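Local coordinates for protein endo-1,4-beta-xylanase C (Paenibacillus barcinonensis, PDB 4XUR) that hydrolyses beta-1,4-xylosidic linkages in xylan through its catalytic domain and, in the CBM22 domain described here, binds xylotetraose and a calcium ion, at residues L36-G41 / R48-S53; F80-D85 / F164-V169; T90-G95 / F113-L118. One frame throughout, in Å; residues are numbered along the deposited sequence.

Contact 1. Residues L36-G41 / R48-S53. With CA (calcium ion), chain G.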
loop_
_atom_site.group_PDB
_atom_site.type_symbol
_atom_site.label_atom_id
_atom_site.label_comp_id
_atom_site.label_asym_id
_atom_site.label_seq_id
_atom_site.Cartn_x
_atom_site.Cartn_y
_atom_site.Cartn_z
ATOM N N LEU A 36 -0.538 -10.762 -6.440
ATOM C CA LEU A 36 -1.723 -10.176 -5.805
ATOM C C LEU A 36 -2.986 -10.929 -6.158
ATOM O O LEU A 36 -3.160 -11.359 -7.308
ATOM C CB LEU A 36 -1.894 -8.723 -6.329
ATOM C CG LEU A 36 -1.257 -7.622 -5.479
ATOM C CD1 LEU A 36 0.247 -7.643 -5.617
ATOM C CD2 LEU A 36 -1.859 -6.242 -5.879
ATOM N N GLU A 37 -3.859 -11.101 -5.161
ATOM C CA GLU A 37 -5.106 -11.891 -5.326
ATOM C C GLU A 37 -6.160 -11.451 -4.337
ATOM O O GLU A 37 -5.906 -11.338 -3.141
ATOM C CB GLU A 37 -4.822 -13.378 -5.143
ATOM C CG GLU A 37 -6.029 -14.248 -5.406
ATOM C CD GLU A 37 -5.836 -15.668 -4.928
ATOM O OE1 GLU A 37 -4.649 -16.060 -4.658
ATOM O OE2 GLU A 37 -6.851 -16.380 -4.815
ATOM N N VAL A 38 -7.364 -11.164 -4.836
ATOM C CA VAL A 38 -8.471 -10.910 -3.926
ATOM C C VAL A 38 -9.013 -12.243 -3.405
ATOM O O VAL A 38 -9.505 -13.065 -4.197
ATOM C CB VAL A 38 -9.622 -10.139 -4.640
ATOM C CG1 VAL A 38 -10.761 -9.852 -3.683
ATOM C CG2 VAL A 38 -9.109 -8.834 -5.241
ATOM N N VAL A 39 -8.890 -12.453 -2.106
ATOM C CA VAL A 39 -9.235 -13.742 -1.494
ATOM C C VAL A 39 -10.577 -13.577 -0.780
ATOM O O VAL A 39 -10.987 -12.483 -0.477
ATOM C CB VAL A 39 -8.180 -14.203 -0.456
ATOM C CG1 VAL A 39 -6.830 -14.366 -1.109
ATOM C CG2 VAL A 39 -8.147 -13.285 0.771
ATOM N N SER A 40 -11.281 -14.700 -0.581
ATOM C CA SER A 40 -12.443 -14.626 0.261
ATOM C C SER A 40 -12.283 -15.519 1.514
ATOM O O SER A 40 -11.546 -16.500 1.506
ATOM C CB SER A 40 -13.717 -14.994 -0.543
ATOM O OG SER A 40 -13.800 -16.409 -0.691
ATOM N N GLY A 41 -12.987 -15.156 2.565
ATOM C CA GLY A 41 -12.867 -15.785 3.872
ATOM C C GLY A 41 -11.839 -15.176 4.769
ATOM O O GLY A 41 -11.630 -15.624 5.892
ATOM N N ARG A 48 -13.760 -10.357 2.184
ATOM C CA ARG A 48 -12.760 -10.257 1.127
ATOM C C ARG A 48 -11.719 -9.177 1.414
ATOM O O ARG A 48 -12.020 -8.162 2.073
ATOM C CB ARG A 48 -13.424 -10.016 -0.229
ATOM C CG ARG A 48 -14.467 -11.106 -0.557
ATOM C CD ARG A 48 -14.809 -11.232 -1.998
ATOM N NE ARG A 48 -15.963 -12.136 -2.172
ATOM C CZ ARG A 48 -16.599 -12.342 -3.318
ATOM N NH1 ARG A 48 -16.195 -11.761 -4.428
ATOM N NH2 ARG A 48 -17.632 -13.171 -3.338
ATOM N N SER A 49 -10.513 -9.427 0.910
ATOM C CA SER A 49 -9.381 -8.488 1.118
ATOM C C SER A 49 -8.332 -8.789 0.098
ATOM O O SER A 49 -8.459 -9.690 -0.690
ATOM C CB SER A 49 -8.887 -8.617 2.552
ATOM O OG SER A 49 -8.328 -9.897 2.797
ATOM N N LEU A 50 -7.237 -7.998 0.080
ATOM C CA LEU A 50 -6.241 -8.149 -0.927
ATOM C C LEU A 50 -5.007 -8.737 -0.317
ATOM O O LEU A 50 -4.358 -8.119 0.516
ATOM C CB LEU A 50 -5.901 -6.756 -1.518
ATOM C CG LEU A 50 -4.841 -6.786 -2.636
ATOM C CD1 LEU A 50 -5.238 -7.725 -3.755
ATOM C CD2 LEU A 50 -4.631 -5.348 -3.103
ATOM N N LYS A 51 -4.673 -9.991 -0.720
ATOM C CA LYS A 51 -3.516 -10.681 -0.257
ATOM C C LYS A 51 -2.358 -10.481 -1.191
ATOM O O LYS A 51 -2.512 -10.681 -2.387
ATOM C CB LYS A 51 -3.778 -12.172 -0.087
ATOM C CG LYS A 51 -2.610 -12.932 0.592
ATOM C CD LYS A 51 -2.855 -14.462 0.678
ATOM C CE LYS A 51 -1.788 -15.082 1.620
ATOM N NZ LYS A 51 -2.201 -16.363 2.243
ATOM N N THR A 52 -1.216 -10.095 -0.647
ATOM C CA THR A 52 0.031 -10.071 -1.418
ATOM C C THR A 52 0.935 -11.190 -0.869
ATOM O O THR A 52 1.191 -11.277 0.320
ATOM C CB THR A 52 0.773 -8.697 -1.301
ATOM O OG1 THR A 52 -0.129 -7.662 -1.696
ATOM C CG2 THR A 52 2.026 -8.717 -2.139
ATOM N N SER A 53 1.473 -11.983 -1.778
ATOM C CA SER A 53 2.309 -13.144 -1.444
ATOM C C SER A 53 3.382 -13.301 -2.463
ATOM O O SER A 53 3.436 -12.554 -3.453
ATOM C CB SER A 53 1.434 -14.432 -1.391
ATOM O OG SER A 53 0.930 -14.733 -2.672
HETATM CA CA CA G . -13.130 -6.219 2.652
HETATM O O HOH W 1 -14.285 -4.655 3.686
#
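Leu36 lies alongside Thr52, the two side chains pointing the same way, with Leu36 CD1 3.9 Å from Thr52 OG1. The other methyl of Leu36 turns to its diagonal neighbour: Leu36 CD2 meets Leu50 CD2 at 4.0 Å. Leu50 has CG anti to its backbone N (chi1 -179°), and beyond it CD1 rests 3.7 Å from Glu37 O. The side chains of Leu36, Leu50 and Thr52 share a face with Val38, Ser40 and Arg48; at its far end the Arg48 chain passes by Ser40 CB.

Val39 and Lys51 occupy the reverse face, where Val39 CG1 touches Lys51 CB at 3.9 Å. The extended Lys51 chain carries NZ away to a hydrogen bond with Tyr165 OH, while Ser49 OG hydrogen-bonds to Ile42 O and Glu37 forms a salt bridge with Lys35.

Strands 36-40 and 48-53 form an antiparallel beta hairpin. Glu37 and Lys51 exchange two backbone hydrogen bonds, Lys51 N to Glu37 O being 3.0 Å long. In the next hydrogen-bonded pair Val39 N reaches Ser49 O at 3.1 Å, but the return bond from Ser49 N to Val39 O is weak.

At this end Arg48 O points to the calcium ion, 2.3 Å away, in a site completed by Asp19, Glu21, Ser46, Asp167 and water. The ion is thus met by a neutral carbonyl oxygen, while the guanidinium, presumably charged, lies well away from it.

Contact 2. Residues F80-D85 / F164-V169. With CA (calcium ion), chain G.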
loop_
_atom_site.group_PDB
_atom_site.type_symbol
_atom_site.label_atom_id
_atom_site.label_comp_id
_atom_site.label_asym_id
_atom_site.label_seq_id
_atom_site.Cartn_x
_atom_site.Cartn_y
_atom_site.Cartn_z
ATOM N N PHE A 80 -5.729 2.720 5.695
ATOM C CA PHE A 80 -6.012 1.329 5.309
ATOM C C PHE A 80 -5.749 0.410 6.474
ATOM O O PHE A 80 -5.071 0.787 7.385
ATOM C CB PHE A 80 -5.227 0.872 4.068
ATOM C CG PHE A 80 -3.740 0.694 4.244
ATOM C CD1 PHE A 80 -2.854 1.747 3.968
ATOM C CD2 PHE A 80 -3.189 -0.566 4.554
ATOM C CE1 PHE A 80 -1.467 1.554 4.024
ATOM C CE2 PHE A 80 -1.823 -0.753 4.640
ATOM C CZ PHE A 80 -0.968 0.308 4.365
ATOM N N TRP A 81 -6.303 -0.808 6.386
ATOM C CA TRP A 81 -6.103 -1.864 7.403
ATOM C C TRP A 81 -5.261 -2.927 6.854
ATOM O O TRP A 81 -5.392 -3.291 5.674
ATOM C CB TRP A 81 -7.441 -2.421 7.831
ATOM C CG TRP A 81 -8.294 -1.398 8.574
ATOM C CD1 TRP A 81 -9.040 -0.417 8.021
ATOM C CD2 TRP A 81 -8.514 -1.323 9.985
ATOM N NE1 TRP A 81 -9.646 0.332 8.981
ATOM C CE2 TRP A 81 -9.329 -0.187 10.207
ATOM C CE3 TRP A 81 -8.011 -2.012 11.072
ATOM C CZ2 TRP A 81 -9.750 0.180 11.486
ATOM C CZ3 TRP A 81 -8.430 -1.632 12.343
ATOM C CH2 TRP A 81 -9.249 -0.533 12.535
ATOM N N ALA A 82 -4.370 -3.461 7.682
ATOM C CA ALA A 82 -3.432 -4.497 7.240
ATOM C C ALA A 82 -3.373 -5.590 8.270
ATOM O O ALA A 82 -3.630 -5.323 9.475
ATOM C CB ALA A 82 -2.052 -3.915 6.994
ATOM N N MET A 83 -3.056 -6.802 7.802
ATOM C CA MET A 83 -2.925 -8.017 8.663
ATOM C C MET A 83 -1.944 -8.995 8.034
ATOM O O MET A 83 -1.856 -9.104 6.821
ATOM C CB MET A 83 -4.303 -8.632 8.912
ATOM C CG MET A 83 -4.328 -9.792 9.939
ATOM S SD MET A 83 -3.987 -11.400 9.190
ATOM C CE MET A 83 -5.586 -11.728 8.474
ATOM N N TYR A 84 -1.229 -9.761 8.915
ATOM C CA TYR A 84 -0.420 -10.899 8.484
ATOM C C TYR A 84 -0.707 -12.076 9.463
ATOM O O TYR A 84 -0.978 -11.856 10.580
ATOM C CB TYR A 84 1.067 -10.517 8.434
ATOM C CG TYR A 84 1.825 -10.487 9.761
ATOM C CD1 TYR A 84 1.701 -9.398 10.643
ATOM C CD2 TYR A 84 2.602 -11.564 10.149
ATOM C CE1 TYR A 84 2.414 -9.340 11.825
ATOM C CE2 TYR A 84 3.313 -11.523 11.359
ATOM C CZ TYR A 84 3.169 -10.486 12.213
ATOM O OH TYR A 84 3.863 -10.467 13.407
ATOM N N ASP A 85 -0.650 -13.294 8.937
ATOM C CA ASP A 85 -0.911 -14.484 9.787
ATOM C C ASP A 85 0.102 -15.660 9.588
ATOM O O ASP A 85 -0.279 -16.808 9.743
ATOM C CB ASP A 85 -2.384 -14.938 9.631
ATOM C CG ASP A 85 -2.759 -15.389 8.230
ATOM O OD1 ASP A 85 -1.861 -15.801 7.431
ATOM O OD2 ASP A 85 -3.979 -15.359 7.903
ATOM N N PHE A 164 0.973 -10.713 3.303
ATOM C CA PHE A 164 0.086 -9.935 4.139
ATOM C C PHE A 164 -1.137 -9.423 3.346
ATOM O O PHE A 164 -1.149 -9.446 2.142
ATOM C CB PHE A 164 0.800 -8.762 4.837
ATOM C CG PHE A 164 1.325 -7.688 3.904
ATOM C CD1 PHE A 164 0.503 -6.702 3.462
ATOM C CD2 PHE A 164 2.641 -7.705 3.506
ATOM C CE1 PHE A 164 0.999 -5.727 2.603
ATOM C CE2 PHE A 164 3.152 -6.712 2.684
ATOM C CZ PHE A 164 2.291 -5.730 2.235
ATOM N N TYR A 165 -2.140 -9.040 4.107
ATOM C CA TYR A 165 -3.457 -8.611 3.622
ATOM C C TYR A 165 -3.627 -7.136 3.840
ATOM O O TYR A 165 -3.165 -6.612 4.839
ATOM C CB TYR A 165 -4.591 -9.331 4.399
ATOM C CG TYR A 165 -4.463 -10.859 4.344
ATOM C CD1 TYR A 165 -3.612 -11.531 5.238
ATOM C CD2 TYR A 165 -5.117 -11.576 3.350
ATOM C CE1 TYR A 165 -3.481 -12.949 5.175
ATOM C CE2 TYR A 165 -4.987 -12.966 3.248
ATOM C CZ TYR A 165 -4.177 -13.634 4.199
ATOM O OH TYR A 165 -4.035 -15.001 4.110
ATOM N N VAL A 166 -4.291 -6.463 2.896
ATOM C CA VAL A 166 -4.827 -5.123 3.156
ATOM C C VAL A 166 -6.322 -5.043 2.821
ATOM O O VAL A 166 -6.797 -5.838 2.011
ATOM C CB VAL A 166 -4.124 -3.975 2.357
ATOM C CG1 VAL A 166 -2.630 -3.924 2.695
ATOM C CG2 VAL A 166 -4.316 -4.114 0.868
ATOM N N ASP A 167 -7.025 -4.144 3.469
ATOM C CA ASP A 167 -8.474 -3.964 3.296
ATOM C C ASP A 167 -8.901 -2.551 3.702
ATOM O O ASP A 167 -8.166 -1.823 4.363
ATOM C CB ASP A 167 -9.239 -5.017 4.145
ATOM C CG ASP A 167 -10.615 -5.326 3.644
ATOM O OD1 ASP A 167 -11.037 -4.906 2.525
ATOM O OD2 ASP A 167 -11.294 -6.076 4.385
ATOM N N ASP A 168 -10.097 -2.156 3.272
ATOM C CA ASP A 168 -10.739 -0.899 3.705
ATOM C C ASP A 168 -9.820 0.337 3.505
ATOM O O ASP A 168 -9.604 1.134 4.441
ATOM C CB ASP A 168 -11.246 -1.003 5.151
ATOM C CG ASP A 168 -12.480 -1.909 5.279
ATOM O OD1 ASP A 168 -13.210 -2.147 4.257
ATOM O OD2 ASP A 168 -12.710 -2.421 6.407
ATOM N N VAL A 169 -9.285 0.452 2.306
ATOM C CA VAL A 169 -8.421 1.567 1.912
ATOM C C VAL A 169 -9.349 2.735 1.600
ATOM O O VAL A 169 -10.341 2.576 0.864
ATOM C CB VAL A 169 -7.620 1.253 0.643
ATOM C CG1 VAL A 169 -6.740 2.436 0.319
ATOM C CG2 VAL A 169 -6.755 0.015 0.830
HETATM CA CA CA G . -13.130 -6.219 2.652
HETATM O O HOH W 1 -14.285 -4.655 3.686
#
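Phe80 packs against two valines of strand 164-169: its CB is 3.7 Å from Val169 CG2, and CE2 of its ring meets Val166 CG1 at 3.8 Å. A chi1 of 70° sets CG between the backbone N and the carbonyl carbon; the side chain also touches Met144 and Ala146 on strand 139-147, so this tight, buried side belongs to the core between the two sheets of the beta-sandwich. Antiparallel pairing holds the backbones: Trp81 and Asp167 share two hydrogen bonds, as do Met83 and Tyr165, with Tyr165 N to Met83 O short (2.7 Å) and nearly straight (175°).

The reverse face is also well filled around Met83 and Tyr165; the solvent side lies at the ends, where Trp81, Asp168 and Asp85 are partly exposed. Met83, its chain bent at chi2 and chi3, runs beside Tyr165 in a Met-aromatic contact, Met83 SD standing 5.0 Å from the ring centroid and oblique to it. Asp85 reaches the same ring, its OD2 3.7 Å from Tyr165 CE1. At the other end Trp81 CD1 touches Asp168 CB at 3.7 Å, and the indole stacks on His44. Asp168 and Val169 form a G1 beta bulge facing strand 16-18.

Asp167 grips the calcium ion with both carboxylate oxygens, each 2.5 Å away, and Asp168 OD1 accepts a hydrogen bond from a water bound to the metal. His44 N also donates to Asp167 OD2; metal and N-H together would favour the ionised form of this buried acid.

Contact 3. Residues T90-G95 / F113-L118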
loop_
_atom_site.group_PDB
_atom_site.type_symbol
_atom_site.label_atom_id
_atom_site.label_comp_id
_atom_site.label_asym_id
_atom_site.label_seq_id
_atom_site.Cartn_x
_atom_site.Cartn_y
_atom_site.Cartn_z
ATOM N N THR A 90 5.610 -10.173 15.867
ATOM C CA THR A 90 5.256 -8.818 15.434
ATOM C C THR A 90 6.007 -8.452 14.145
ATOM O O THR A 90 7.104 -8.976 13.862
ATOM C CB THR A 90 5.595 -7.748 16.501
ATOM O OG1 THR A 90 7.016 -7.541 16.579
ATOM C CG2 THR A 90 5.027 -8.146 17.818
ATOM N N GLN A 91 5.441 -7.487 13.369
ATOM C CA GLN A 91 6.155 -6.993 12.210
ATOM C C GLN A 91 5.605 -5.550 11.866
ATOM O O GLN A 91 4.427 -5.331 11.961
ATOM C CB GLN A 91 5.953 -7.960 11.038
ATOM C CG GLN A 91 6.501 -7.512 9.672
ATOM C CD GLN A 91 8.002 -7.348 9.666
ATOM O OE1 GLN A 91 8.721 -8.304 9.968
ATOM N NE2 GLN A 91 8.493 -6.152 9.304
ATOM N N VAL A 92 6.512 -4.685 11.447
ATOM C CA VAL A 92 6.157 -3.330 10.998
ATOM C C VAL A 92 5.629 -3.425 9.573
ATOM O O VAL A 92 6.220 -4.114 8.730
ATOM C CB VAL A 92 7.415 -2.411 10.994
ATOM C CG1 VAL A 92 7.087 -1.093 10.359
ATOM C CG2 VAL A 92 7.938 -2.305 12.449
ATOM N N ILE A 93 4.566 -2.695 9.283
ATOM C CA ILE A 93 4.147 -2.505 7.863
ATOM C C ILE A 93 4.100 -0.996 7.614
ATOM O O ILE A 93 3.670 -0.256 8.455
ATOM C CB ILE A 93 2.779 -3.148 7.583
ATOM C CG1 ILE A 93 2.902 -4.665 7.549
ATOM C CG2 ILE A 93 2.245 -2.734 6.222
ATOM C CD1 ILE A 93 3.577 -5.239 6.309
ATOM N N ASN A 94 4.535 -0.588 6.437
ATOM C CA ASN A 94 4.629 0.832 6.120
ATOM C C ASN A 94 3.593 1.140 5.065
ATOM O O ASN A 94 3.317 0.320 4.167
ATOM C CB ASN A 94 6.041 1.138 5.539
ATOM C CG ASN A 94 7.145 1.089 6.601
ATOM O OD1 ASN A 94 6.873 0.928 7.799
ATOM N ND2 ASN A 94 8.392 1.203 6.164
ATOM N N GLY A 95 2.987 2.313 5.155
ATOM C CA GLY A 95 2.274 2.875 3.972
ATOM C C GLY A 95 3.212 3.857 3.278
ATOM O O GLY A 95 3.827 4.703 3.932
ATOM N N PHE A 113 4.638 7.529 4.355
ATOM C CA PHE A 113 3.738 8.393 5.023
ATOM C C PHE A 113 3.231 7.863 6.370
ATOM O O PHE A 113 2.733 8.683 7.226
ATOM C CB PHE A 113 2.550 8.782 4.091
ATOM C CG PHE A 113 1.604 7.645 3.773
ATOM C CD1 PHE A 113 0.599 7.265 4.664
ATOM C CD2 PHE A 113 1.711 6.980 2.570
ATOM C CE1 PHE A 113 -0.278 6.228 4.331
ATOM C CE2 PHE A 113 0.827 5.958 2.231
ATOM C CZ PHE A 113 -0.178 5.605 3.096
ATOM N N ALA A 114 3.349 6.580 6.630
ATOM C CA ALA A 114 2.953 6.038 7.899
ATOM C C ALA A 114 3.477 4.606 8.096
ATOM O O ALA A 114 3.800 3.923 7.131
ATOM C CB ALA A 114 1.434 6.043 8.036
ATOM N N SER A 115 3.513 4.198 9.371
ATOM C CA SER A 115 4.076 2.931 9.825
ATOM C C SER A 115 3.423 2.534 11.117
ATOM O O SER A 115 3.241 3.401 11.970
ATOM C CB SER A 115 5.553 3.109 10.089
ATOM O OG SER A 115 6.142 1.925 10.652
ATOM N N THR A 116 3.058 1.241 11.279
ATOM C CA THR A 116 2.572 0.708 12.540
ATOM C C THR A 116 3.152 -0.701 12.740
ATOM O O THR A 116 3.517 -1.367 11.764
ATOM C CB THR A 116 1.039 0.652 12.653
ATOM O OG1 THR A 116 0.516 -0.418 11.853
ATOM C CG2 THR A 116 0.376 1.909 12.203
ATOM N N THR A 117 3.252 -1.119 14.021
ATOM C CA THR A 117 3.666 -2.479 14.361
ATOM C C THR A 117 2.408 -3.374 14.524
ATOM O O THR A 117 1.566 -3.107 15.337
ATOM C CB THR A 117 4.525 -2.493 15.691
ATOM O OG1 THR A 117 5.740 -1.746 15.491
ATOM C CG2 THR A 117 4.930 -3.946 16.050
ATOM N N LEU A 118 2.338 -4.423 13.742
ATOM C CA LEU A 118 1.185 -5.325 13.772
ATOM C C LEU A 118 1.578 -6.561 14.590
ATOM O O LEU A 118 2.715 -7.029 14.487
ATOM C CB LEU A 118 0.785 -5.746 12.404
ATOM C CG LEU A 118 0.111 -4.648 11.568
ATOM C CD1 LEU A 118 1.194 -3.874 10.860
ATOM C CD2 LEU A 118 -0.847 -5.252 10.638
#
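Asn94 CG lies anti to the carbonyl carbon (chi1 -72°) and Ser115 OG anti to its backbone N (chi1 175°), and from these positions Ser115 OG donates a 3.1 Å hydrogen bond to Asn94 OD1. Val92 CG1 presses close to the same hydroxyl, 3.2 Å from Ser115 OG. Further along this face Val92 CG2 approaches Thr117 OG1, and Thr117 CG2 touches Thr90 CB, the side chains crossing at a slant.

Strands 90-95 and 113-118 form an antiparallel hairpin at one edge of the domain's four-stranded sheet. Strand 139-147 flanks strand 90-101 on its other side; there Asn94 bonds through its backbone to Glu147 of the pocket that holds xylotetraose. The Asn94 side chain is about 6 Å from a xylopyranose unit of the bound xylotetraose.

On the inward face Leu118 CD1 packs against Ile93 CB at 3.7 Å, and Leu118 also meets Ala82 of strand 75-83. Phe113 and Ala114 both oppose Gly95 in a classic beta bulge: Gly95 O accepts from Phe113 N at 3.0 Å and, weakly, from Ala114 N. The Phe113 ring covers the glycine with one face in a CH-pi contact, its centroid 4.1 Å from Gly95 CA, and then extends toward Ile78, Ala128 and Ile130.

Overall arrangement
Contacts 1 and 2 join strands of one antiparallel sheet, their centres 9 Å apart, and meet where strands 48-53 and 164-173 run side by side, probably hydrogen-bonded from Thr52 N to Phe164 O and from Val166 N to Leu50 O. Both supply ligands to the same calcium ion, which thereby ties together distant parts of the chain. Contact 3 lies in the other sheet, 11 Å centre to centre from contact 2 and 19 Å from contact 1. Contact 1 comes first along the chain; contact 2 spans residues 80 to 169, a length that includes contact 3. Tyr84 and Leu118 bring contacts 2 and 3 into touch, joining the calcium-bearing sheet to that beside the bound xylotetraose.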